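Local structure of alpha-fucosidase (2EAB) at residues R380-G385 with D767-N772; S417-H420 with N424-M427; E442-Y447 with L512-E517; S504-P509 with S580-Q585; Y516-Y521 with P525-R530. The protein probably releases alpha-1,2-linked L-fucose from glycans, this chain being the family 95 glycoside hydrolase catalytic part of a longer, probably membrane-bound protein. All blocks are in the same frame, centred on the assembly; numbering follows the deposited sequence.

Contact 1: R380-G385 with D767-N772; sequences RYLTIG and DGNFGN
Leu-382 and Thr-383 of helix 365-386 meet Asn-769 and Phe-770 of helix 767-780 in a buried helix-helix contact in the core of the catalytic domain. The axes of the two short segments come within 9.6 Å at a crossing angle of -126°. Phe-770, with CG opposite its carbonyl carbon (chi1 -61°), lays its CE1 edge against the backbone of the other helix, with CE1 3.8 Å from C of Leu-382 and the Leu-382 carbonyl carbon and Thr-383 N both in the ring plane. Thr-383 OG1 comes obliquely to CE1 of Phe-770 at 3.2 Å; its polar partner is Gly-379 O, one turn back. On the flank, CD1 of Leu-382 lies 3.8 Å from CG of Asn-769, whose amide is held by Asp-759 N and Leu-757 O. Phe-770 also touches Ser-386, a residue of the calcium site. Joining an early and a late helix of the domain in this way is consistent with the closed (alpha/alpha)6 barrel of family 95 glycoside hydrolases.

Contact 2: S417-H420 with N424-M427; sequences SDFH and NLQM
His-420 O accepts a hydrogen bond from Leu-425 N at 2.9 Å, with a nearly straight N-H...O angle of 167°; the donor is tilted 28° from the carbonyl plane. The same oxygen is crowded by carbon, since CB of Asn-424 lies 3.3 Å from O of His-420. Beside this bond the side chains of His-420 and Asn-424 run next to each other, pointing the same way, with the imidazole and amide planes 84° apart; the two CB atoms of His-420 and Asn-424 are 3.8 Å apart. The motif is a tight strand-to-helix connection: the short strand 419-420, paired antiparallel with strand 486-487, passes through three residues into helix 424-428, and the carbonyl at its end holds the first turn of that helix. Met-421 in the linker is held as well, its carbonyl oxygen taking the NE2 of Gln-426, whose chain is bent at its second torsion. On the apolar side, CD1 of Leu-425 reaches the edge of the Phe-419 ring, 4.2 Å from its CD2, because the leucine extends CG anti to its own nitrogen. The Phe-419 ring is also met by Trp-80 and Tyr-447, and its side chain lies about 7 Å from the bound calcium ion at nearest approach.

Contact 3: E442-Y447 with L512-E517; sequences EPLIEY and LQNVYE. With EDO (1,2-ethanediol), chain G.
The helical segments 442-447 and 512-517 run in roughly opposite directions and come closest at Ile-445 and Val-515, whose CA atoms are only 5.8 Å apart. At this near approach the touching groups are aliphatic. Leu-444 reaches over with one methyl, its CD2 resting 3.6 Å from CB of Asn-514, and the two side chains cross at a slant. One residue on, CG2 of Ile-445 meets CG1 of Val-515 at 4.2 Å; the valine presents this methyl because it stands opposite the backbone nitrogen about CA-CB (chi1 173°). The pair joins two helices of the (alpha/alpha)6 barrel expected for family 95, and further helices pack on it: the other branch of Leu-444, CD1, turns to Leu-425 of helix 424-428, while Ile-445 also lies against Leu-527 and Arg-530 of helix 525-546. Asn-514 is further placed by its neighbours: its side chain touches Gln-426, and its main-chain oxygen accepts a hydrogen bond from Tyr-433 OH. At the end of segment 512-517, Glu-517 takes no part in the packing with 442-447. Its OE1 accepts a 2.8 Å hydrogen bond from O2 of a 1,2-ethanediol, probably from the crystallisation liquor, while OE2 makes a salt bridge with Arg-820.

Contact 4: S504-P509 with S580-Q585; sequences SPAAVP and SSLVWQ
Apolar contacts carry most of the meeting between Ala-506 and Pro-509 on one segment and Leu-582 on the other. With CG opposite its own carbonyl carbon (chi1 -72°), Leu-582 sends its CD1 methyl to Ala-506, reaching CB of Ala-506 at 3.8 Å and the carbonyl oxygen of the same residue at 3.7 Å. The proline ring approaches more loosely, with CB of Pro-509 4.1 Å from O of Leu-582 and 4.5 Å from CB of Leu-582.

The polar link is a single water. It donates to O of Leu-582 at 2.7 Å and, weakly, to O of Pro-509 at 3.0 Å, bridging two main-chain carbonyls that cannot bond to each other.

Local backbone bonding shapes the first segment: a type I beta turn from Ser-504 to Ala-507, closed by Ala-507 N to Ser-504 O at 3.0 Å, leads into helix 507-520 and puts Ala-506 CB toward the partner. Ser-504 OG is itself bonded to Thr-485 OG1.

Among the neighbouring elements, helix 525-546 touches both segments, Tyr-542 meeting Pro-505 and Val-583 while Glu-538 lies against Pro-509. Further along helix 577-596, Gln-585 reaches Asp-690, a calcium ligand in another structure of this protein; the start of helix 507-520 thus packs against both helices 525-546 and 577-596, which also touch each other.

Contact 5: Y516-Y521 with P525-R530; sequences YEAYEY and PALLDR. With EDO (1,2-ethanediol), chain I; EDO (1,2-ethanediol), chain G.
Tyr-519 and Leu-528 lie side by side and point the same way, so that the leucine covers one face of the phenol ring. CD1 of Leu-528 stands 4.0 Å from the centroid of the Tyr-519 ring and 12° off its normal, a CH-pi contact almost over the centre. The rest of the leucine follows the ring lengthwise: its CB sits 3.6 Å from CE1 of Tyr-519, and its CD2 lies 3.8 Å from OH of the tyrosine. Both side chains extend with CG opposite the backbone nitrogen (chi1 180° and 176°), which makes this parallel course possible. On the opposite face lies C2 of a 1,2-ethanediol, probably from the crystallisation liquor, offset toward the rim; its O2 donates to the carbonyl oxygen of Glu-520 at 3.0 Å. Tyr-516 OH lies in plane at the ring edge. Leu-527 supplies the second contact, directing CD1 at Ala-518, 3.6 Å from its O and 4.1 Å from its CB. Tyr-521 turns to a second 1,2-ethanediol, its OH donating to O2 of that molecule at 3.1 Å. Glu-520, a calcium ligand in another structure of this protein, is here salt-bridged to Arg-820. The grip that closes the helical hairpin of 507-520 and 525-546 is thus apolar and CH-pi, while the carboxylates of the first helix find their partners beyond it.

From the N-terminal side, helix 365-386 opens contact 1, which closes only at helix 767-780 and so encloses the other four contacts. Contact 2 comes next, a short loop from strand 419-420 to helix 424-428, complete before contact 3 begins. Contact 3 runs from helix 442-450 to helix 507-520, but contact 4 opens at 504-509 before contact 3 has closed, so these two cross; contact 4 then reaches helix 577-596. Within its span lies contact 5, which starts on residues where contact 3 ends and turns straight into helix 525-546. Helix 507-520 serves contacts 3, 4 and 5, and Glu-442 bridges contacts 3 and 5 by a salt bridge to Arg-530.

Contact 1: R380-G385 with D767-N772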
# COMPACT_ATOMS: atom_id res chain seq x y z
N ARG A 380 -3.80 -4.19 -8.82
CA ARG A 380 -4.73 -5.12 -8.19
C ARG A 380 -4.06 -6.48 -8.02
O ARG A 380 -4.07 -7.05 -6.94
CB ARG A 380 -6.03 -5.22 -8.99
CG ARG A 380 -6.80 -3.90 -9.05
CD ARG A 380 -8.20 -4.05 -9.65
NE ARG A 380 -9.10 -4.77 -8.76
CZ ARG A 380 -9.45 -6.05 -8.91
NH1 ARG A 380 -8.96 -6.78 -9.92
NH2 ARG A 380 -10.29 -6.60 -8.06
N TYR A 381 -3.46 -6.98 -9.10
CA TYR A 381 -2.73 -8.24 -9.08
C TYR A 381 -1.71 -8.29 -7.93
O TYR A 381 -1.63 -9.27 -7.20
CB TYR A 381 -2.03 -8.47 -10.43
CG TYR A 381 -1.10 -9.65 -10.41
CD1 TYR A 381 -1.58 -10.93 -10.65
CD2 TYR A 381 0.25 -9.49 -10.11
CE1 TYR A 381 -0.73 -12.03 -10.61
CE2 TYR A 381 1.11 -10.58 -10.07
CZ TYR A 381 0.61 -11.84 -10.31
OH TYR A 381 1.46 -12.92 -10.26
N LEU A 382 -0.93 -7.21 -7.79
CA LEU A 382 0.15 -7.16 -6.82
C LEU A 382 -0.37 -7.15 -5.39
O LEU A 382 0.33 -7.60 -4.48
CB LEU A 382 1.08 -5.97 -7.08
CG LEU A 382 1.94 -6.06 -8.34
CD1 LEU A 382 2.59 -4.72 -8.61
CD2 LEU A 382 2.99 -7.18 -8.25
N THR A 383 -1.59 -6.63 -5.20
CA THR A 383 -2.24 -6.70 -3.89
C THR A 383 -2.55 -8.16 -3.55
O THR A 383 -2.25 -8.63 -2.45
CB THR A 383 -3.55 -5.88 -3.84
OG1 THR A 383 -3.30 -4.53 -4.25
CG2 THR A 383 -4.11 -5.86 -2.44
N ILE A 384 -3.16 -8.88 -4.50
CA ILE A 384 -3.46 -10.30 -4.31
C ILE A 384 -2.19 -11.10 -4.00
O ILE A 384 -2.19 -11.96 -3.12
CB ILE A 384 -4.19 -10.89 -5.53
CG1 ILE A 384 -5.47 -10.10 -5.84
CG2 ILE A 384 -4.50 -12.38 -5.32
CD1 ILE A 384 -6.09 -10.42 -7.19
N GLY A 385 -1.10 -10.80 -4.70
CA GLY A 385 0.15 -11.51 -4.50
C GLY A 385 0.87 -11.24 -3.18
O GLY A 385 1.60 -12.10 -2.68
N ASP A 767 4.91 1.09 -3.90
CA ASP A 767 3.93 2.12 -3.55
C ASP A 767 3.25 2.72 -4.78
O ASP A 767 2.01 2.73 -4.87
CB ASP A 767 4.52 3.21 -2.64
CG ASP A 767 5.92 3.68 -3.06
OD1 ASP A 767 6.20 3.87 -4.26
OD2 ASP A 767 6.74 3.89 -2.14
N GLY A 768 4.05 3.17 -5.75
CA GLY A 768 3.51 3.79 -6.96
C GLY A 768 2.67 2.89 -7.83
O GLY A 768 1.81 3.37 -8.56
N ASN A 769 2.91 1.58 -7.77
CA ASN A 769 2.02 0.62 -8.45
C ASN A 769 0.62 0.70 -7.87
O ASN A 769 -0.38 0.79 -8.60
CB ASN A 769 2.55 -0.81 -8.34
CG ASN A 769 3.69 -1.10 -9.30
OD1 ASN A 769 4.82 -1.33 -8.87
ND2 ASN A 769 3.40 -1.11 -10.60
N PHE A 770 0.54 0.67 -6.55
CA PHE A 770 -0.74 0.77 -5.86
C PHE A 770 -1.35 2.16 -6.01
O PHE A 770 -2.57 2.30 -6.15
CB PHE A 770 -0.57 0.39 -4.39
CG PHE A 770 -0.09 -1.03 -4.17
CD1 PHE A 770 -0.75 -2.10 -4.76
CD2 PHE A 770 1.00 -1.29 -3.35
CE1 PHE A 770 -0.33 -3.41 -4.54
CE2 PHE A 770 1.42 -2.59 -3.11
CZ PHE A 770 0.76 -3.65 -3.72
N GLY A 771 -0.50 3.19 -6.01
CA GLY A 771 -0.95 4.56 -6.21
C GLY A 771 -1.58 4.79 -7.57
O GLY A 771 -2.55 5.53 -7.70
N ASN A 772 -1.03 4.14 -8.59
CA ASN A 772 -1.59 4.21 -9.93
C ASN A 772 -3.02 3.66 -9.97
O ASN A 772 -3.94 4.33 -10.45
CB ASN A 772 -0.68 3.47 -10.93
CG ASN A 772 -1.24 3.48 -12.33
OD1 ASN A 772 -2.18 2.74 -12.63
ND2 ASN A 772 -0.68 4.32 -13.19

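Contact 2: S417-H420 with N424-M427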
# COMPACT_ATOMS: atom_id res chain seq x y z
N SER A 417 13.41 -2.38 2.79
CA SER A 417 12.13 -2.88 2.25
C SER A 417 11.09 -2.97 3.37
O SER A 417 10.37 -3.96 3.51
CB SER A 417 12.32 -4.22 1.53
OG SER A 417 11.13 -4.59 0.85
N ASP A 418 11.04 -1.91 4.17
CA ASP A 418 10.33 -1.92 5.44
C ASP A 418 8.87 -1.46 5.34
O ASP A 418 8.28 -1.43 4.25
CB ASP A 418 11.14 -1.14 6.50
CG ASP A 418 11.16 0.37 6.26
OD1 ASP A 418 10.47 0.83 5.33
OD2 ASP A 418 11.85 1.10 7.00
N PHE A 419 8.29 -1.13 6.48
CA PHE A 419 6.97 -0.51 6.56
C PHE A 419 7.21 0.97 6.79
O PHE A 419 7.55 1.39 7.90
CB PHE A 419 6.13 -1.18 7.65
CG PHE A 419 6.02 -2.67 7.46
CD1 PHE A 419 6.76 -3.54 8.26
CD2 PHE A 419 5.22 -3.20 6.44
CE1 PHE A 419 6.68 -4.92 8.06
CE2 PHE A 419 5.14 -4.58 6.25
CZ PHE A 419 5.87 -5.44 7.06
N HIS A 420 7.08 1.76 5.73
CA HIS A 420 7.39 3.19 5.76
C HIS A 420 6.07 3.93 5.87
O HIS A 420 5.33 4.06 4.89
CB HIS A 420 8.14 3.64 4.50
CG HIS A 420 9.54 4.08 4.76
ND1 HIS A 420 9.96 5.39 4.69
CD2 HIS A 420 10.63 3.36 5.12
CE1 HIS A 420 11.25 5.46 4.98
NE2 HIS A 420 11.68 4.24 5.25
N ASN A 424 4.10 5.77 2.35
CA ASN A 424 4.31 4.60 1.50
C ASN A 424 3.36 3.45 1.84
O ASN A 424 2.67 2.94 0.95
CB ASN A 424 5.75 4.11 1.57
CG ASN A 424 6.75 5.21 1.26
OD1 ASN A 424 7.15 5.41 0.10
ND2 ASN A 424 7.14 5.95 2.28
N LEU A 425 3.31 3.07 3.11
CA LEU A 425 2.39 2.02 3.53
C LEU A 425 0.94 2.45 3.30
O LEU A 425 0.10 1.63 2.91
CB LEU A 425 2.63 1.65 5.00
CG LEU A 425 1.83 0.46 5.52
CD1 LEU A 425 2.14 -0.82 4.75
CD2 LEU A 425 2.06 0.26 7.01
N GLN A 426 0.66 3.72 3.53
CA GLN A 426 -0.66 4.29 3.23
C GLN A 426 -1.01 4.05 1.76
O GLN A 426 -2.11 3.58 1.45
CB GLN A 426 -0.68 5.79 3.54
CG GLN A 426 -0.72 6.14 5.02
CD GLN A 426 0.64 6.13 5.72
OE1 GLN A 426 1.69 5.90 5.10
NE2 GLN A 426 0.63 6.41 7.02
N MET A 427 -0.08 4.38 0.87
CA MET A 427 -0.29 4.23 -0.57
C MET A 427 -0.56 2.77 -0.97
O MET A 427 -1.40 2.51 -1.83
CB MET A 427 0.89 4.80 -1.35
CG MET A 427 0.62 4.91 -2.84
SD MET A 427 1.89 5.78 -3.75
CE MET A 427 1.94 7.35 -2.88

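Contact 3: E442-Y447 with L512-E517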
# COMPACT_ATOMS: atom_id res chain seq x y z
N GLU A 442 -7.02 -6.75 5.60
CA GLU A 442 -6.95 -7.37 6.92
C GLU A 442 -5.55 -7.34 7.56
O GLU A 442 -5.43 -6.95 8.72
CB GLU A 442 -7.52 -8.80 6.91
CG GLU A 442 -7.42 -9.55 8.24
CD GLU A 442 -8.07 -8.83 9.42
OE1 GLU A 442 -9.07 -8.10 9.22
OE2 GLU A 442 -7.58 -9.00 10.56
N PRO A 443 -4.50 -7.74 6.82
CA PRO A 443 -3.18 -7.68 7.47
C PRO A 443 -2.74 -6.27 7.87
O PRO A 443 -1.97 -6.13 8.82
CB PRO A 443 -2.23 -8.28 6.43
CG PRO A 443 -2.95 -8.20 5.14
CD PRO A 443 -4.41 -8.33 5.47
N LEU A 444 -3.20 -5.23 7.18
CA LEU A 444 -2.91 -3.87 7.64
C LEU A 444 -3.62 -3.58 8.96
O LEU A 444 -3.03 -2.99 9.86
CB LEU A 444 -3.29 -2.80 6.60
CG LEU A 444 -2.95 -1.37 7.04
CD1 LEU A 444 -1.43 -1.18 7.15
CD2 LEU A 444 -3.58 -0.35 6.12
N ILE A 445 -4.88 -3.97 9.07
CA ILE A 445 -5.61 -3.74 10.31
C ILE A 445 -4.91 -4.44 11.47
O ILE A 445 -4.69 -3.83 12.52
CB ILE A 445 -7.09 -4.18 10.22
CG1 ILE A 445 -7.78 -3.54 9.01
CG2 ILE A 445 -7.84 -3.83 11.51
CD1 ILE A 445 -9.19 -4.02 8.76
N GLU A 446 -4.56 -5.70 11.27
CA GLU A 446 -3.83 -6.44 12.29
C GLU A 446 -2.47 -5.81 12.61
O GLU A 446 -2.05 -5.79 13.77
CB GLU A 446 -3.66 -7.91 11.90
CG GLU A 446 -3.06 -8.73 13.05
CD GLU A 446 -2.80 -10.19 12.72
OE1 GLU A 446 -3.34 -10.71 11.72
OE2 GLU A 446 -2.04 -10.82 13.48
N TYR A 447 -1.80 -5.28 11.60
CA TYR A 447 -0.50 -4.62 11.79
C TYR A 447 -0.64 -3.38 12.68
O TYR A 447 0.18 -3.15 13.57
CB TYR A 447 0.10 -4.24 10.44
CG TYR A 447 1.50 -3.68 10.56
CD1 TYR A 447 2.59 -4.53 10.73
CD2 TYR A 447 1.73 -2.30 10.52
CE1 TYR A 447 3.88 -4.03 10.85
CE2 TYR A 447 3.01 -1.79 10.64
CZ TYR A 447 4.08 -2.66 10.80
OH TYR A 447 5.35 -2.13 10.93
N LEU A 512 -4.29 5.13 10.42
CA LEU A 512 -5.66 4.90 10.89
C LEU A 512 -6.73 5.29 9.88
O LEU A 512 -7.84 4.76 9.92
CB LEU A 512 -5.91 5.57 12.24
CG LEU A 512 -5.23 4.87 13.43
CD1 LEU A 512 -5.27 5.76 14.66
CD2 LEU A 512 -5.84 3.50 13.72
N GLN A 513 -6.41 6.22 8.98
CA GLN A 513 -7.35 6.50 7.88
C GLN A 513 -7.58 5.27 7.03
O GLN A 513 -8.72 4.93 6.72
CB GLN A 513 -6.87 7.64 7.00
CG GLN A 513 -6.94 9.01 7.65
CD GLN A 513 -6.75 10.13 6.66
OE1 GLN A 513 -7.32 10.12 5.57
NE2 GLN A 513 -5.97 11.14 7.04
N ASN A 514 -6.49 4.60 6.63
CA ASN A 514 -6.61 3.38 5.83
C ASN A 514 -7.42 2.32 6.57
O ASN A 514 -8.21 1.59 5.96
CB ASN A 514 -5.24 2.79 5.50
CG ASN A 514 -4.41 3.67 4.59
OD1 ASN A 514 -4.31 3.43 3.39
ND2 ASN A 514 -3.78 4.67 5.17
N VAL A 515 -7.22 2.25 7.88
CA VAL A 515 -7.93 1.29 8.72
C VAL A 515 -9.43 1.62 8.77
O VAL A 515 -10.26 0.74 8.56
CB VAL A 515 -7.31 1.21 10.14
CG1 VAL A 515 -8.16 0.34 11.05
CG2 VAL A 515 -5.90 0.66 10.07
N TYR A 516 -9.76 2.89 9.03
CA TYR A 516 -11.16 3.29 9.10
C TYR A 516 -11.89 3.06 7.78
O TYR A 516 -13.09 2.74 7.77
CB TYR A 516 -11.33 4.74 9.58
CG TYR A 516 -12.79 5.10 9.74
CD1 TYR A 516 -13.54 4.57 10.78
CD2 TYR A 516 -13.43 5.92 8.81
CE1 TYR A 516 -14.89 4.85 10.91
CE2 TYR A 516 -14.80 6.21 8.94
CZ TYR A 516 -15.51 5.67 9.99
OH TYR A 516 -16.86 5.93 10.14
N GLU A 517 -11.18 3.22 6.66
CA GLU A 517 -11.79 2.96 5.36
C GLU A 517 -12.32 1.54 5.21
O GLU A 517 -13.28 1.32 4.46
CB GLU A 517 -10.82 3.29 4.23
CG GLU A 517 -10.51 4.77 4.12
CD GLU A 517 -10.30 5.25 2.71
OE1 GLU A 517 -9.82 4.46 1.87
OE2 GLU A 517 -10.62 6.42 2.44
C1 EDO G . -8.90 7.69 -1.30
O1 EDO G . -10.25 8.03 -1.90
C2 EDO G . -8.77 6.12 -1.39
O2 EDO G . -9.89 5.55 -0.67

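Contact 4: S504-P509 with S580-Q585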
# COMPACT_ATOMS: atom_id res chain seq x y z
N SER A 504 7.74 11.42 13.31
CA SER A 504 6.50 11.70 12.61
C SER A 504 5.34 10.98 13.28
O SER A 504 4.79 10.04 12.72
CB SER A 504 6.59 11.26 11.15
OG SER A 504 6.77 9.86 11.05
N PRO A 505 4.94 11.43 14.48
CA PRO A 505 3.91 10.69 15.20
C PRO A 505 2.53 10.75 14.56
O PRO A 505 1.68 9.91 14.87
CB PRO A 505 3.90 11.36 16.58
CG PRO A 505 4.43 12.72 16.36
CD PRO A 505 5.44 12.58 15.25
N ALA A 506 2.30 11.71 13.66
CA ALA A 506 1.03 11.74 12.93
C ALA A 506 0.92 10.60 11.92
O ALA A 506 -0.14 10.42 11.31
CB ALA A 506 0.81 13.09 12.27
N ALA A 507 1.99 9.83 11.76
CA ALA A 507 1.96 8.61 10.96
C ALA A 507 0.86 7.65 11.44
O ALA A 507 0.24 6.95 10.63
CB ALA A 507 3.30 7.91 11.01
N VAL A 508 0.63 7.61 12.76
CA VAL A 508 -0.41 6.73 13.30
C VAL A 508 -1.82 7.22 12.95
O VAL A 508 -2.58 6.48 12.34
CB VAL A 508 -0.21 6.43 14.82
CG1 VAL A 508 -1.37 5.62 15.36
CG2 VAL A 508 1.10 5.69 15.03
N PRO A 509 -2.17 8.49 13.28
CA PRO A 509 -3.39 9.05 12.69
C PRO A 509 -3.54 8.73 11.19
O PRO A 509 -4.60 8.28 10.76
CB PRO A 509 -3.23 10.55 12.94
CG PRO A 509 -2.51 10.61 14.26
CD PRO A 509 -1.55 9.43 14.25
N SER A 580 -1.90 18.92 11.45
CA SER A 580 -3.26 19.33 11.81
C SER A 580 -4.30 18.72 10.89
O SER A 580 -5.38 18.35 11.35
CB SER A 580 -3.39 20.84 11.86
OG SER A 580 -2.65 21.34 12.96
N SER A 581 -3.99 18.59 9.60
CA SER A 581 -4.92 17.96 8.67
C SER A 581 -5.15 16.50 9.04
O SER A 581 -6.28 16.00 8.98
CB SER A 581 -4.42 18.07 7.23
OG SER A 581 -4.40 19.42 6.81
N LEU A 582 -4.07 15.83 9.42
CA LEU A 582 -4.15 14.43 9.81
C LEU A 582 -4.91 14.24 11.12
O LEU A 582 -5.74 13.33 11.24
CB LEU A 582 -2.76 13.80 9.90
CG LEU A 582 -2.07 13.57 8.56
CD1 LEU A 582 -0.66 13.08 8.78
CD2 LEU A 582 -2.85 12.61 7.67
N VAL A 583 -4.64 15.09 12.11
CA VAL A 583 -5.32 14.95 13.39
C VAL A 583 -6.80 15.31 13.25
O VAL A 583 -7.66 14.64 13.83
CB VAL A 583 -4.61 15.74 14.52
CG1 VAL A 583 -5.42 15.72 15.81
CG2 VAL A 583 -3.23 15.14 14.76
N TRP A 584 -7.09 16.34 12.46
CA TRP A 584 -8.47 16.71 12.15
C TRP A 584 -9.21 15.52 11.54
O TRP A 584 -10.33 15.20 11.96
CB TRP A 584 -8.49 17.92 11.22
CG TRP A 584 -9.86 18.43 10.89
CD1 TRP A 584 -10.55 19.42 11.54
CD2 TRP A 584 -10.69 18.01 9.81
NE1 TRP A 584 -11.76 19.62 10.93
CE2 TRP A 584 -11.88 18.78 9.86
CE3 TRP A 584 -10.55 17.05 8.79
CZ2 TRP A 584 -12.92 18.61 8.94
CZ3 TRP A 584 -11.59 16.89 7.87
CH2 TRP A 584 -12.75 17.68 7.95
N GLN A 585 -8.58 14.85 10.58
CA GLN A 585 -9.22 13.72 9.92
C GLN A 585 -9.45 12.57 10.87
O GLN A 585 -10.49 11.90 10.81
CB GLN A 585 -8.40 13.23 8.72
CG GLN A 585 -9.24 12.44 7.74
CD GLN A 585 -10.24 13.33 7.02
OE1 GLN A 585 -9.86 14.21 6.26
NE2 GLN A 585 -11.53 13.12 7.29
O HOH W 1 -5.43 11.04 9.86

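Contact 5: Y516-Y521 with P525-R530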
# COMPACT_ATOMS: atom_id res chain seq x y z
N TYR A 516 -9.76 2.89 9.03
CA TYR A 516 -11.16 3.29 9.10
C TYR A 516 -11.89 3.06 7.78
O TYR A 516 -13.09 2.74 7.77
CB TYR A 516 -11.33 4.74 9.58
CG TYR A 516 -12.79 5.10 9.74
CD1 TYR A 516 -13.54 4.57 10.78
CD2 TYR A 516 -13.43 5.92 8.81
CE1 TYR A 516 -14.89 4.85 10.91
CE2 TYR A 516 -14.80 6.21 8.94
CZ TYR A 516 -15.51 5.67 9.99
OH TYR A 516 -16.86 5.93 10.14
N GLU A 517 -11.18 3.22 6.66
CA GLU A 517 -11.79 2.96 5.36
C GLU A 517 -12.32 1.54 5.21
O GLU A 517 -13.28 1.32 4.46
CB GLU A 517 -10.82 3.29 4.23
CG GLU A 517 -10.51 4.77 4.12
CD GLU A 517 -10.30 5.25 2.71
OE1 GLU A 517 -9.82 4.46 1.87
OE2 GLU A 517 -10.62 6.42 2.44
N ALA A 518 -11.74 0.58 5.92
CA ALA A 518 -12.27 -0.78 5.89
C ALA A 518 -13.72 -0.80 6.35
O ALA A 518 -14.53 -1.57 5.81
CB ALA A 518 -11.42 -1.71 6.74
N TYR A 519 -14.06 0.04 7.32
CA TYR A 519 -15.44 0.21 7.73
C TYR A 519 -16.25 1.06 6.74
O TYR A 519 -17.38 0.69 6.38
CB TYR A 519 -15.57 0.78 9.15
CG TYR A 519 -17.02 0.95 9.54
CD1 TYR A 519 -17.83 -0.18 9.69
CD2 TYR A 519 -17.59 2.20 9.70
CE1 TYR A 519 -19.17 -0.06 10.01
CE2 TYR A 519 -18.96 2.33 10.03
CZ TYR A 519 -19.72 1.18 10.18
OH TYR A 519 -21.05 1.26 10.51
N GLU A 520 -15.70 2.19 6.30
CA GLU A 520 -16.41 3.07 5.36
C GLU A 520 -16.96 2.30 4.17
O GLU A 520 -18.10 2.50 3.76
CB GLU A 520 -15.49 4.11 4.77
CG GLU A 520 -15.12 5.26 5.63
CD GLU A 520 -14.24 6.24 4.87
OE1 GLU A 520 -13.50 5.79 3.97
OE2 GLU A 520 -14.28 7.45 5.17
N TYR A 521 -16.12 1.45 3.59
CA TYR A 521 -16.46 0.76 2.36
C TYR A 521 -17.27 -0.52 2.57
O TYR A 521 -17.81 -1.07 1.60
CB TYR A 521 -15.20 0.45 1.57
CG TYR A 521 -14.58 1.59 0.79
CD1 TYR A 521 -14.92 1.81 -0.54
CD2 TYR A 521 -13.61 2.42 1.36
CE1 TYR A 521 -14.33 2.83 -1.28
CE2 TYR A 521 -13.00 3.43 0.62
CZ TYR A 521 -13.37 3.62 -0.70
OH TYR A 521 -12.79 4.61 -1.45
N PRO A 525 -20.08 -4.44 10.97
CA PRO A 525 -20.06 -4.10 12.40
C PRO A 525 -18.87 -4.67 13.17
O PRO A 525 -18.45 -4.08 14.17
CB PRO A 525 -21.38 -4.67 12.92
CG PRO A 525 -21.72 -5.75 11.97
CD PRO A 525 -21.26 -5.26 10.63
N ALA A 526 -18.32 -5.80 12.72
CA ALA A 526 -17.13 -6.37 13.35
C ALA A 526 -15.91 -5.47 13.12
O ALA A 526 -15.09 -5.28 14.02
CB ALA A 526 -16.88 -7.79 12.84
N LEU A 527 -15.80 -4.92 11.91
CA LEU A 527 -14.74 -3.96 11.61
C LEU A 527 -14.95 -2.66 12.38
O LEU A 527 -13.99 -2.07 12.87
CB LEU A 527 -14.63 -3.70 10.11
CG LEU A 527 -14.00 -4.84 9.30
CD1 LEU A 527 -14.16 -4.58 7.81
CD2 LEU A 527 -12.53 -5.02 9.67
N LEU A 528 -16.20 -2.23 12.49
CA LEU A 528 -16.51 -1.03 13.27
C LEU A 528 -15.93 -1.10 14.68
O LEU A 528 -15.33 -0.14 15.15
CB LEU A 528 -18.02 -0.80 13.33
CG LEU A 528 -18.53 0.36 14.19
CD1 LEU A 528 -17.92 1.69 13.74
CD2 LEU A 528 -20.04 0.41 14.10
N ASP A 529 -16.12 -2.23 15.36
CA ASP A 529 -15.62 -2.36 16.73
C ASP A 529 -14.10 -2.22 16.80
O ASP A 529 -13.57 -1.54 17.68
CB ASP A 529 -16.05 -3.69 17.35
CG ASP A 529 -17.52 -3.70 17.76
OD1 ASP A 529 -18.20 -2.65 17.64
OD2 ASP A 529 -17.99 -4.76 18.22
N ARG A 530 -13.41 -2.83 15.84
CA ARG A 530 -11.94 -2.80 15.80
C ARG A 530 -11.41 -1.41 15.48
O ARG A 530 -10.46 -0.95 16.11
CB ARG A 530 -11.41 -3.81 14.79
CG ARG A 530 -11.65 -5.24 15.20
CD ARG A 530 -11.36 -6.19 14.08
NE ARG A 530 -9.92 -6.33 13.84
CZ ARG A 530 -9.41 -6.92 12.76
NH1 ARG A 530 -10.20 -7.39 11.81
NH2 ARG A 530 -8.09 -7.03 12.62
C1 EDO I . -20.63 3.67 6.77
O1 EDO I . -19.34 4.33 6.59
C2 EDO I . -20.11 2.20 6.62
O2 EDO I . -20.75 1.83 5.09
C1 EDO G . -8.90 7.69 -1.30
O1 EDO G . -10.25 8.03 -1.90
C2 EDO G . -8.77 6.12 -1.39
O2 EDO G . -9.89 5.55 -0.67